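Local structure of choline kinase (Streptococcus pneumoniae, 4R78) at residues A[134-137]-A[138-141]; A[180-183]-A[184-187]; A[229-233]-A[234-238]; A[254-257]-A[258-261]. The protein probably phosphorylates choline as a choline kinase with a protein kinase-like fold, and binds adenosine monophosphate in this crystal form. All blocks are in the same frame, centred on the assembly; numbering follows the deposited sequence.

All four contacts are local and mark helix ends. They come in series along the chain: contact 1 closes helix 126-137, contact 2 the short helix 179-186 and contact 3 helix 223-233, while contact 4 opens helix 257-280. Contacts 2 and 4, with centres about 12 Å apart, are joined by the Arg182-Glu258 salt bridge and by Lys259 reaching the carbonyl of Gly187. Contact 3 lies about 13 Å from contact 4, centre to centre, and touches it through Phe231 and Ile260. Contact 1 touches none of the others; its centre is 18 Å or more from theirs. They mark the ends of four helices, and three of the contacts tie helices 179-186, 223-233 and 257-280 together.

Contact 1 (A[134-137]-A[138-141]); sequences QTIH and TSAK
Thr138 returns to the last turn of helix 126-137 with two donors on one acceptor. Its N lies 2.9 Å from Gln134 O and its OG1 2.7 Å from the same Gln134 O, the two arriving from opposite faces of the carbonyl plane. With chi1 at 66°, OG1 sits between the backbone N and the carbonyl carbon, which swings the hydroxyl back over the helix end. One residue on, Ser139 N donates to Ile136 O at 3.2 Å, coming from well above the carbonyl plane; Ile136 O is also hydrogen-bonded to the hydroxyl of Ser192. The Ser139 hydroxyl in turn accepts from Lys141 N, with 3.1 Å between Lys141 N and Ser139 OG, an ST turn, and it too meets Ser192. Water serves the remaining carbonyls of the last turn: one molecule donates to Thr135 O, and another donates to His137 O while accepting from Ala140 N. The His137 ring is held by Tyr248 at ND1 and Asp226 at NE2. Every carbonyl from Gln134 to His137 therefore has a partner although the helix stops here, supplied by the N-H groups of Thr138 and Ser139, the Thr138 hydroxyl, Ser192 and two waters.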
ATOM      1  N   GLN A 134       1.809   1.734  15.981  1.00 16.11           N
ATOM      2  CA  GLN A 134       1.000   1.544  17.179  1.00 16.23           C
ATOM      3  C   GLN A 134      -0.280   2.362  17.086  1.00 16.05           C
ATOM      4  O   GLN A 134      -1.358   1.878  17.424  1.00 16.05           O
ATOM      5  CB  GLN A 134       1.765   1.958  18.428  1.00 16.62           C
ATOM      6  CG  GLN A 134       2.855   1.002  18.833  1.00 17.39           C
ATOM      7  CD  GLN A 134       3.564   1.454  20.086  1.00 19.72           C
ATOM      8  OE1 GLN A 134       3.849   2.639  20.257  1.00 21.66           O
ATOM      9  NE2 GLN A 134       3.856   0.512  20.973  1.00 19.39           N
ATOM     10  N   THR A 135      -0.150   3.600  16.616  1.00 15.95           N
ATOM     11  CA  THR A 135      -1.291   4.506  16.495  1.00 16.10           C
ATOM     12  C   THR A 135      -2.388   3.905  15.616  1.00 15.94           C
ATOM     13  O   THR A 135      -3.567   3.919  15.986  1.00 16.12           O
ATOM     14  CB  THR A 135      -0.863   5.891  15.960  1.00 16.09           C
ATOM     15  OG1 THR A 135      -0.065   6.559  16.949  1.00 17.03           O
ATOM     16  CG2 THR A 135      -2.074   6.753  15.636  1.00 16.42           C
ATOM     17  N   ILE A 136      -2.006   3.373  14.459  1.00 15.78           N
ATOM     18  CA  ILE A 136      -3.010   2.798  13.571  1.00 15.53           C
ATOM     19  C   ILE A 136      -3.587   1.501  14.138  1.00 15.07           C
ATOM     20  O   ILE A 136      -4.800   1.324  14.159  1.00 15.23           O
ATOM     21  CB  ILE A 136      -2.539   2.656  12.087  1.00 16.14           C
ATOM     22  CG1 ILE A 136      -3.623   1.999  11.221  1.00 16.35           C
ATOM     23  CG2 ILE A 136      -1.245   1.887  11.978  1.00 16.59           C
ATOM     24  CD1 ILE A 136      -4.921   2.787  11.120  1.00 17.56           C
ATOM     25  N   HIS A 137      -2.727   0.618  14.639  1.00 14.63           N
ATOM     26  CA  HIS A 137      -3.201  -0.685  15.097  1.00 14.39           C
ATOM     27  C   HIS A 137      -4.032  -0.652  16.375  1.00 14.58           C
ATOM     28  O   HIS A 137      -4.833  -1.558  16.605  1.00 15.44           O
ATOM     29  CB  HIS A 137      -2.054  -1.691  15.207  1.00 13.99           C
ATOM     30  CG  HIS A 137      -1.366  -1.944  13.903  1.00 13.49           C
ATOM     31  ND1 HIS A 137      -0.074  -2.412  13.819  1.00 13.46           N
ATOM     32  CD2 HIS A 137      -1.784  -1.762  12.627  1.00 13.15           C
ATOM     33  CE1 HIS A 137       0.269  -2.528  12.548  1.00 13.09           C
ATOM     34  NE2 HIS A 137      -0.753  -2.140  11.805  1.00 13.07           N
ATOM     35  N   THR A 138      -3.860   0.397  17.179  1.00 14.83           N
ATOM     36  CA  THR A 138      -4.631   0.563  18.415  1.00 14.90           C
ATOM     37  C   THR A 138      -5.702   1.656  18.297  1.00 15.01           C
ATOM     38  O   THR A 138      -6.249   2.104  19.308  1.00 15.22           O
ATOM     39  CB  THR A 138      -3.720   0.902  19.615  1.00 14.72           C
ATOM     40  OG1 THR A 138      -3.130   2.192  19.417  1.00 15.58           O
ATOM     41  CG2 THR A 138      -2.625  -0.150  19.796  1.00 15.14           C
ATOM     42  N   SER A 139      -5.997   2.081  17.071  1.00 14.83           N
ATOM     43  CA  SER A 139      -6.929   3.193  16.841  1.00 14.97           C
ATOM     44  C   SER A 139      -8.364   2.884  17.262  1.00 15.39           C
ATOM     45  O   SER A 139      -9.154   3.807  17.479  1.00 15.58           O
ATOM     46  CB  SER A 139      -6.920   3.598  15.366  1.00 14.80           C
ATOM     47  OG  SER A 139      -7.616   2.645  14.578  1.00 14.71           O
ATOM     48  N   ALA A 140      -8.678   1.592  17.373  1.00 15.49           N
ATOM     49  CA  ALA A 140     -10.036   1.082  17.616  1.00 15.62           C
ATOM     50  C   ALA A 140     -11.020   1.435  16.496  1.00 15.77           C
ATOM     51  O   ALA A 140     -12.227   1.220  16.632  1.00 16.33           O
ATOM     52  CB  ALA A 140     -10.571   1.541  18.983  1.00 15.86           C
ATOM     53  N   LYS A 141     -10.499   1.959  15.386  1.00 15.34           N
ATOM     54  CA  LYS A 141     -11.341   2.348  14.262  1.00 15.57           C
ATOM     55  C   LYS A 141     -11.755   1.130  13.455  1.00 15.46           C
ATOM     56  O   LYS A 141     -10.948   0.221  13.225  1.00 15.63           O
ATOM     57  CB  LYS A 141     -10.631   3.378  13.377  1.00 15.46           C
ATOM     58  CG  LYS A 141     -10.393   4.703  14.084  1.00 16.61           C
ATOM     59  CD  LYS A 141      -9.590   5.676  13.249  1.00 17.66           C
ATOM     60  CE  LYS A 141      -9.504   7.036  13.944  1.00 17.69           C
ATOM     61  NZ  LYS A 141     -10.795   7.791  13.979  1.00 18.36           N
TER
HETATM   62  O   HOH W   1      -4.497   5.161  18.217  1.00 21.08           O
HETATM   63  O   HOH W   2      -7.465  -0.913  16.740  1.00 16.48           O

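Contact 2 (A[180-183]-A[184-187]); sequences EKRL and ADLG
Leu186 lays its CD2 methyl over one face of the Arg182 guanidinium, 3.6 Å above the plane and displaced toward its rim, with Leu186 CD2 3.7 Å from Arg182 NH2. The two side chains lie one turn apart on helix 179-186. Arg182 starts with CG opposite the backbone N (chi1 -178°) and bends at chi2 (58°), which sends the guanidinium along the helix toward the later residues. Asp185 approaches the NH1 branch: its OD2 makes a long salt bridge of 3.5 Å to Arg182 NH1, the carboxylate plane turned 69° from the guanidinium, so this is an oblique approach and not a flat two-pronged pairing. The stronger partner of Arg182 is Glu258, which takes NE in a salt bridge and probably helps fix the rotation of the group. Beneath these side chains the backbone bonds run regularly. Leu186 N reaches Arg182 O at 3.0 Å, and the last bond, from Gly187 N to Leu183 O, measures 2.9 Å. Gly187 then leaves the helix with positive phi, a backbone shape that glycine adopts readily. Glu180, Lys181, Ala184 and Asp185 lie on the exposed flank. Buried Leu183 touches Phe150 of helix 149-159 as well as Ile262 and Tyr263 of helix 257-280, while Arg182 and Leu186 also lie against helix 257-280. The short helix is thus seated on two longer ones, just ahead of strand 191-193.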
ATOM      1  N   GLU A 180      -3.464 -21.001   4.991  1.00 16.94           N
ATOM      2  CA  GLU A 180      -4.746 -20.544   5.536  1.00 17.44           C
ATOM      3  C   GLU A 180      -5.124 -21.305   6.809  1.00 17.73           C
ATOM      4  O   GLU A 180      -5.556 -20.698   7.793  1.00 17.51           O
ATOM      5  CB  GLU A 180      -5.863 -20.645   4.486  1.00 17.52           C
ATOM      6  CG  GLU A 180      -7.181 -19.997   4.918  1.00 18.89           C
ATOM      7  CD  GLU A 180      -8.189 -19.831   3.789  1.00 19.64           C
ATOM      8  OE1 GLU A 180      -8.034 -20.453   2.716  1.00 21.42           O
ATOM      9  OE2 GLU A 180      -9.157 -19.068   3.983  1.00 21.74           O
ATOM     10  N   LYS A 181      -4.939 -22.626   6.782  1.00 17.99           N
ATOM     11  CA  LYS A 181      -5.221 -23.486   7.934  1.00 18.50           C
ATOM     12  C   LYS A 181      -4.345 -23.142   9.139  1.00 18.55           C
ATOM     13  O   LYS A 181      -4.830 -23.128  10.274  1.00 18.63           O
ATOM     14  CB  LYS A 181      -5.065 -24.967   7.550  1.00 18.62           C
ATOM     15  CG  LYS A 181      -5.176 -25.975   8.706  1.00 19.92           C
ATOM     16  CD  LYS A 181      -6.571 -26.010   9.314  1.00 21.62           C
ATOM     17  CE  LYS A 181      -6.634 -26.974  10.491  1.00 22.45           C
ATOM     18  NZ  LYS A 181      -7.987 -26.974  11.108  1.00 24.21           N
ATOM     19  N   ARG A 182      -3.063 -22.871   8.894  1.00 18.48           N
ATOM     20  CA  ARG A 182      -2.148 -22.501   9.966  1.00 18.49           C
ATOM     21  C   ARG A 182      -2.573 -21.178  10.594  1.00 18.50           C
ATOM     22  O   ARG A 182      -2.621 -21.061  11.814  1.00 18.56           O
ATOM     23  CB  ARG A 182      -0.694 -22.438   9.480  1.00 18.49           C
ATOM     24  CG  ARG A 182       0.327 -22.096  10.568  1.00 18.54           C
ATOM     25  CD  ARG A 182       0.291 -23.083  11.740  1.00 19.06           C
ATOM     26  NE  ARG A 182       1.316 -22.794  12.737  1.00 20.10           N
ATOM     27  CZ  ARG A 182       1.401 -23.376  13.932  1.00 20.53           C
ATOM     28  NH1 ARG A 182       0.511 -24.289  14.305  1.00 21.57           N
ATOM     29  NH2 ARG A 182       2.377 -23.036  14.762  1.00 21.02           N
ATOM     30  N   LEU A 183      -2.906 -20.196   9.757  1.00 18.66           N
ATOM     31  CA  LEU A 183      -3.375 -18.903  10.263  1.00 18.99           C
ATOM     32  C   LEU A 183      -4.646 -19.039  11.107  1.00 19.55           C
ATOM     33  O   LEU A 183      -4.783 -18.368  12.128  1.00 19.42           O
ATOM     34  CB  LEU A 183      -3.562 -17.888   9.132  1.00 18.89           C
ATOM     35  CG  LEU A 183      -2.291 -17.271   8.532  1.00 18.62           C
ATOM     36  CD1 LEU A 183      -2.628 -16.486   7.276  1.00 18.05           C
ATOM     37  CD2 LEU A 183      -1.541 -16.388   9.539  1.00 18.15           C
ATOM     38  N   ALA A 184      -5.559 -19.917  10.688  1.00 19.97           N
ATOM     39  CA  ALA A 184      -6.782 -20.184  11.454  1.00 20.49           C
ATOM     40  C   ALA A 184      -6.481 -20.808  12.819  1.00 20.98           C
ATOM     41  O   ALA A 184      -7.111 -20.459  13.821  1.00 21.10           O
ATOM     42  CB  ALA A 184      -7.734 -21.063  10.655  1.00 20.40           C
ATOM     43  N   ASP A 185      -5.508 -21.717  12.857  1.00 21.40           N
ATOM     44  CA  ASP A 185      -5.088 -22.353  14.107  1.00 22.02           C
ATOM     45  C   ASP A 185      -4.456 -21.346  15.071  1.00 21.83           C
ATOM     46  O   ASP A 185      -4.783 -21.334  16.260  1.00 22.14           O
ATOM     47  CB  ASP A 185      -4.118 -23.509  13.824  1.00 22.48           C
ATOM     48  CG  ASP A 185      -3.829 -24.365  15.059  1.00 24.28           C
ATOM     49  OD1 ASP A 185      -4.593 -24.304  16.046  1.00 27.06           O
ATOM     50  OD2 ASP A 185      -2.834 -25.121  15.036  1.00 26.21           O
ATOM     51  N   LEU A 186      -3.566 -20.498  14.557  1.00 21.48           N
ATOM     52  CA  LEU A 186      -2.920 -19.465  15.366  1.00 21.23           C
ATOM     53  C   LEU A 186      -3.939 -18.449  15.874  1.00 21.07           C
ATOM     54  O   LEU A 186      -3.807 -17.926  16.984  1.00 21.35           O
ATOM     55  CB  LEU A 186      -1.819 -18.759  14.566  1.00 21.18           C
ATOM     56  CG  LEU A 186      -0.614 -19.597  14.118  1.00 21.29           C
ATOM     57  CD1 LEU A 186       0.256 -18.810  13.150  1.00 21.12           C
ATOM     58  CD2 LEU A 186       0.207 -20.086  15.306  1.00 21.78           C
ATOM     59  N   GLY A 187      -4.959 -18.196  15.057  1.00 20.74           N
ATOM     60  CA  GLY A 187      -6.005 -17.226  15.366  1.00 20.81           C
ATOM     61  C   GLY A 187      -5.657 -15.889  14.751  1.00 20.71           C
ATOM     62  O   GLY A 187      -4.682 -15.262  15.150  1.00 21.42           O
TER

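Contact 3 (A[229-233]-A[234-238]); sequences ALFLE and SEFTS
Phe231 and Phe236 both carry CG opposite their carbonyl carbon (chi1 -66° and -84°), and the chain turn between them brings the two rings side by side. Their planes are 29° apart and the centroids 5.1 Å apart, so the rings are slid past each other with little overlap; the closest atoms are the two CD1 carbons, Phe231 CD1 and Phe236 CD1, at 3.3 Å. One face of the Phe236 ring instead covers the backbone, with Phe231 CA 4.3 Å from its centroid in a CH-pi contact. At the far end Phe236 CZ meets Leu230 CG at 4.1 Å. The turn is a Schellman motif that ends helix 223-233. Phe236 N donates to Phe231 O at 3.0 Å, nearly straight and in the carbonyl plane, while Glu235 N makes a weak bond to Leu232 O; Glu235 has the positive phi the motif requires. Ser234 N gives a weak bond to Leu230 O, and that carbonyl also receives a water that accepts from Ser234 OG at 2.6 Å. The Glu233 carboxylate forms a salt bridge with Arg292. Phe126 meets the Phe236 ring too, and Phe231 lies against helices 238-248 and 257-280. Polar closure of the helix end and apolar burial therefore coincide: the residue whose N-H completes the motif also places its ring over the last turn.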
ATOM      1  N   ALA A 229       4.977  -6.346   5.926  1.00 12.33           N
ATOM      2  CA  ALA A 229       5.165  -5.439   4.797  1.00 12.26           C
ATOM      3  C   ALA A 229       6.293  -4.444   5.039  1.00 12.53           C
ATOM      4  O   ALA A 229       7.154  -4.268   4.177  1.00 12.57           O
ATOM      5  CB  ALA A 229       3.865  -4.715   4.458  1.00 12.34           C
ATOM      6  N   LEU A 230       6.285  -3.795   6.201  1.00 12.71           N
ATOM      7  CA  LEU A 230       7.359  -2.868   6.555  1.00 12.84           C
ATOM      8  C   LEU A 230       8.722  -3.556   6.434  1.00 12.83           C
ATOM      9  O   LEU A 230       9.634  -3.045   5.777  1.00 12.93           O
ATOM     10  CB  LEU A 230       7.164  -2.329   7.974  1.00 13.39           C
ATOM     11  CG  LEU A 230       8.176  -1.276   8.432  1.00 14.16           C
ATOM     12  CD1 LEU A 230       7.890   0.079   7.801  1.00 16.29           C
ATOM     13  CD2 LEU A 230       8.170  -1.176   9.943  1.00 14.61           C
ATOM     14  N   PHE A 231       8.830  -4.733   7.040  1.00 13.21           N
ATOM     15  CA  PHE A 231      10.081  -5.482   7.084  1.00 13.06           C
ATOM     16  C   PHE A 231      10.508  -5.935   5.688  1.00 13.21           C
ATOM     17  O   PHE A 231      11.662  -5.753   5.296  1.00 13.68           O
ATOM     18  CB  PHE A 231       9.945  -6.708   7.998  1.00 12.86           C
ATOM     19  CG  PHE A 231       9.748  -6.386   9.458  1.00 13.51           C
ATOM     20  CD1 PHE A 231       9.832  -5.083   9.938  1.00 13.88           C
ATOM     21  CD2 PHE A 231       9.511  -7.417  10.363  1.00 13.49           C
ATOM     22  CE1 PHE A 231       9.665  -4.806  11.295  1.00 14.48           C
ATOM     23  CE2 PHE A 231       9.349  -7.156  11.717  1.00 14.30           C
ATOM     24  CZ  PHE A 231       9.423  -5.853  12.187  1.00 13.66           C
ATOM     25  N   LEU A 232       9.569  -6.505   4.933  1.00 13.00           N
ATOM     26  CA  LEU A 232       9.877  -7.065   3.618  1.00 12.97           C
ATOM     27  C   LEU A 232      10.205  -5.991   2.586  1.00 13.25           C
ATOM     28  O   LEU A 232      11.173  -6.124   1.830  1.00 13.72           O
ATOM     29  CB  LEU A 232       8.727  -7.951   3.119  1.00 12.96           C
ATOM     30  CG  LEU A 232       8.973  -8.823   1.884  1.00 12.80           C
ATOM     31  CD1 LEU A 232      10.114  -9.800   2.128  1.00 12.60           C
ATOM     32  CD2 LEU A 232       7.705  -9.565   1.492  1.00 12.68           C
ATOM     33  N   GLU A 233       9.403  -4.930   2.563  1.00 13.42           N
ATOM     34  CA  GLU A 233       9.563  -3.881   1.558  1.00 13.68           C
ATOM     35  C   GLU A 233      10.836  -3.055   1.739  1.00 14.20           C
ATOM     36  O   GLU A 233      11.335  -2.475   0.775  1.00 14.86           O
ATOM     37  CB  GLU A 233       8.328  -2.968   1.494  1.00 13.42           C
ATOM     38  CG  GLU A 233       7.018  -3.685   1.119  1.00 12.94           C
ATOM     39  CD  GLU A 233       6.889  -4.034  -0.362  1.00 12.86           C
ATOM     40  OE1 GLU A 233       7.862  -3.889  -1.134  1.00 14.67           O
ATOM     41  OE2 GLU A 233       5.784  -4.461  -0.758  1.00 13.21           O
ATOM     42  N   SER A 234      11.361  -3.005   2.962  1.00 14.65           N
ATOM     43  CA  SER A 234      12.620  -2.301   3.227  1.00 15.31           C
ATOM     44  C   SER A 234      13.795  -3.246   3.475  1.00 15.50           C
ATOM     45  O   SER A 234      14.886  -2.799   3.845  1.00 15.56           O
ATOM     46  CB  SER A 234      12.468  -1.333   4.401  1.00 15.56           C
ATOM     47  OG  SER A 234      11.694  -0.204   4.039  1.00 16.80           O
ATOM     48  N   GLU A 235      13.563  -4.543   3.274  1.00 15.63           N
ATOM     49  CA  GLU A 235      14.584  -5.583   3.466  1.00 16.19           C
ATOM     50  C   GLU A 235      15.326  -5.436   4.799  1.00 16.14           C
ATOM     51  O   GLU A 235      16.555  -5.343   4.841  1.00 16.41           O
ATOM     52  CB  GLU A 235      15.561  -5.612   2.283  1.00 16.48           C
ATOM     53  CG  GLU A 235      14.907  -5.948   0.950  1.00 18.05           C
ATOM     54  CD  GLU A 235      15.921  -6.268  -0.127  1.00 20.66           C
ATOM     55  OE1 GLU A 235      16.814  -7.104   0.125  1.00 22.45           O
ATOM     56  OE2 GLU A 235      15.810  -5.696  -1.226  1.00 23.66           O
ATOM     57  N   PHE A 236      14.559  -5.402   5.885  1.00 15.94           N
ATOM     58  CA  PHE A 236      15.120  -5.347   7.228  1.00 15.88           C
ATOM     59  C   PHE A 236      15.999  -6.564   7.489  1.00 15.77           C
ATOM     60  O   PHE A 236      15.657  -7.684   7.107  1.00 16.13           O
ATOM     61  CB  PHE A 236      14.002  -5.339   8.273  1.00 16.00           C
ATOM     62  CG  PHE A 236      13.401  -3.980   8.554  1.00 15.79           C
ATOM     63  CD1 PHE A 236      12.845  -3.721   9.805  1.00 15.89           C
ATOM     64  CD2 PHE A 236      13.372  -2.971   7.587  1.00 16.31           C
ATOM     65  CE1 PHE A 236      12.263  -2.486  10.090  1.00 15.66           C
ATOM     66  CE2 PHE A 236      12.801  -1.729   7.869  1.00 16.26           C
ATOM     67  CZ  PHE A 236      12.247  -1.490   9.122  1.00 16.38           C
ATOM     68  N   THR A 237      17.129  -6.332   8.145  1.00 15.37           N
ATOM     69  CA  THR A 237      17.951  -7.414   8.673  1.00 15.33           C
ATOM     70  C   THR A 237      17.255  -8.001   9.895  1.00 15.53           C
ATOM     71  O   THR A 237      16.300  -7.412  10.407  1.00 15.65           O
ATOM     72  CB  THR A 237      19.312  -6.889   9.130  1.00 15.08           C
ATOM     73  OG1 THR A 237      19.110  -5.909  10.154  1.00 15.12           O
ATOM     74  CG2 THR A 237      20.065  -6.260   7.964  1.00 14.91           C
ATOM     75  N   SER A 238      17.741  -9.141  10.379  1.00 16.11           N
ATOM     76  CA  SER A 238      17.227  -9.714  11.624  1.00 16.51           C
ATOM     77  C   SER A 238      17.370  -8.736  12.795  1.00 16.37           C
ATOM     78  O   SER A 238      16.471  -8.637  13.629  1.00 16.79           O
ATOM     79  CB  SER A 238      17.902 -11.050  11.942  1.00 16.76           C
ATOM     80  OG  SER A 238      19.295 -10.900  12.135  1.00 19.17           O
TER
HETATM   81  O   HOH W   3       9.139  -0.732   4.325  1.00 15.09           O

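Contact 4 (A[254-257]-A[258-261]); sequences PVSH and EKIA
This is a helix N-terminal cap, where the loop after helix 238-248 turns into the long helix 257-280. Ser256 stands at the N-cap and accepts from the first turn through its side chain: Lys259 N lies 3.2 Å from Ser256 OG, with an angle of 162° at the hydrogen. OG is placed opposite the backbone N (chi1 166°), which directs it forward to that N-H. The Ser256 carbonyl starts the regular pattern, taking Ile260 N at 3.2 Å, and His257 O follows with Ala261 N at 3.1 Å. The aliphatic part of Lys259 runs alongside the serine, its CG 3.4 Å from Ser256 OG, before the extended chain carries NZ off to Asp222, Asp189 and the carbonyl of Gly187. Before the cap, Val255 CG1 touches Ile260 CD1 at 4.4 Å. Both side chains pack on Leu245 of helix 238-248, and Ile260 also reaches Met224, Ala228 and Phe231 of helix 223-233. The Glu258 carboxylate is also bonded to Tyr303, and His257 NE2 to Glu242. A serine N-cap together with a loose hydrophobic staple, between Val255 (N') and Ile260 (N4), is a classic way of starting a helix.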
ATOM      1  N   PRO A 254       0.505  -6.970  20.424  1.00 16.18           N
ATOM      2  CA  PRO A 254       1.348  -8.155  20.574  1.00 16.21           C
ATOM      3  C   PRO A 254       2.016  -8.542  19.253  1.00 16.25           C
ATOM      4  O   PRO A 254       1.541  -8.159  18.177  1.00 16.31           O
ATOM      5  CB  PRO A 254       0.352  -9.236  21.002  1.00 16.18           C
ATOM      6  CG  PRO A 254      -0.947  -8.795  20.418  1.00 16.22           C
ATOM      7  CD  PRO A 254      -0.927  -7.302  20.544  1.00 16.38           C
ATOM      8  N   VAL A 255       3.105  -9.297  19.347  1.00 16.55           N
ATOM      9  CA  VAL A 255       3.895  -9.701  18.186  1.00 16.73           C
ATOM     10  C   VAL A 255       3.901 -11.219  18.018  1.00 16.86           C
ATOM     11  O   VAL A 255       4.049 -11.961  18.993  1.00 17.06           O
ATOM     12  CB  VAL A 255       5.354  -9.173  18.312  1.00 16.99           C
ATOM     13  CG1 VAL A 255       6.283  -9.825  17.284  1.00 17.31           C
ATOM     14  CG2 VAL A 255       5.383  -7.651  18.191  1.00 17.36           C
ATOM     15  N   SER A 256       3.739 -11.666  16.775  1.00 16.38           N
ATOM     16  CA  SER A 256       3.876 -13.073  16.406  1.00 16.33           C
ATOM     17  C   SER A 256       4.862 -13.194  15.248  1.00 16.11           C
ATOM     18  O   SER A 256       4.559 -12.780  14.128  1.00 16.16           O
ATOM     19  CB  SER A 256       2.522 -13.662  16.002  1.00 16.33           C
ATOM     20  OG  SER A 256       2.677 -14.918  15.352  1.00 16.36           O
ATOM     21  N   HIS A 257       6.034 -13.767  15.521  1.00 16.37           N
ATOM     22  CA  HIS A 257       7.060 -13.961  14.498  1.00 16.49           C
ATOM     23  C   HIS A 257       6.586 -14.884  13.380  1.00 16.12           C
ATOM     24  O   HIS A 257       6.896 -14.646  12.216  1.00 15.84           O
ATOM     25  CB  HIS A 257       8.357 -14.499  15.112  1.00 17.12           C
ATOM     26  CG  HIS A 257       9.119 -13.481  15.902  1.00 19.15           C
ATOM     27  ND1 HIS A 257       8.774 -13.124  17.187  1.00 21.85           N
ATOM     28  CD2 HIS A 257      10.214 -12.748  15.588  1.00 21.56           C
ATOM     29  CE1 HIS A 257       9.624 -12.216  17.633  1.00 21.61           C
ATOM     30  NE2 HIS A 257      10.506 -11.969  16.682  1.00 22.07           N
ATOM     31  N   GLU A 258       5.831 -15.926  13.730  1.00 15.69           N
ATOM     32  CA  GLU A 258       5.338 -16.864  12.724  1.00 15.46           C
ATOM     33  C   GLU A 258       4.355 -16.210  11.758  1.00 15.07           C
ATOM     34  O   GLU A 258       4.428 -16.444  10.550  1.00 14.85           O
ATOM     35  CB  GLU A 258       4.724 -18.121  13.352  1.00 15.72           C
ATOM     36  CG  GLU A 258       4.435 -19.202  12.310  1.00 16.44           C
ATOM     37  CD  GLU A 258       3.863 -20.487  12.877  1.00 17.41           C
ATOM     38  OE1 GLU A 258       3.722 -20.608  14.112  1.00 19.22           O
ATOM     39  OE2 GLU A 258       3.558 -21.388  12.067  1.00 18.31           O
ATOM     40  N   LYS A 259       3.453 -15.382  12.283  1.00 14.72           N
ATOM     41  CA  LYS A 259       2.504 -14.663  11.431  1.00 14.41           C
ATOM     42  C   LYS A 259       3.241 -13.738  10.465  1.00 14.18           C
ATOM     43  O   LYS A 259       2.891 -13.665   9.294  1.00 14.27           O
ATOM     44  CB  LYS A 259       1.492 -13.869  12.259  1.00 14.60           C
ATOM     45  CG  LYS A 259       0.353 -14.687  12.836  1.00 15.33           C
ATOM     46  CD  LYS A 259      -0.564 -13.777  13.631  1.00 16.95           C
ATOM     47  CE  LYS A 259      -1.800 -14.497  14.104  1.00 17.87           C
ATOM     48  NZ  LYS A 259      -2.600 -13.600  14.993  1.00 16.71           N
ATOM     49  N   ILE A 260       4.263 -13.041  10.960  1.00 13.87           N
ATOM     50  CA  ILE A 260       5.080 -12.190  10.104  1.00 13.91           C
ATOM     51  C   ILE A 260       5.667 -13.001   8.943  1.00 13.80           C
ATOM     52  O   ILE A 260       5.584 -12.583   7.788  1.00 13.96           O
ATOM     53  CB  ILE A 260       6.182 -11.458  10.909  1.00 13.74           C
ATOM     54  CG1 ILE A 260       5.543 -10.433  11.851  1.00 14.29           C
ATOM     55  CG2 ILE A 260       7.183 -10.760   9.974  1.00 13.87           C
ATOM     56  CD1 ILE A 260       6.493  -9.872  12.896  1.00 14.99           C
ATOM     57  N   ALA A 261       6.237 -14.164   9.254  1.00 13.75           N
ATOM     58  CA  ALA A 261       6.840 -15.016   8.232  1.00 13.40           C
ATOM     59  C   ALA A 261       5.810 -15.450   7.184  1.00 13.44           C
ATOM     60  O   ALA A 261       6.086 -15.431   5.982  1.00 13.62           O
ATOM     61  CB  ALA A 261       7.503 -16.232   8.877  1.00 13.29           C
TER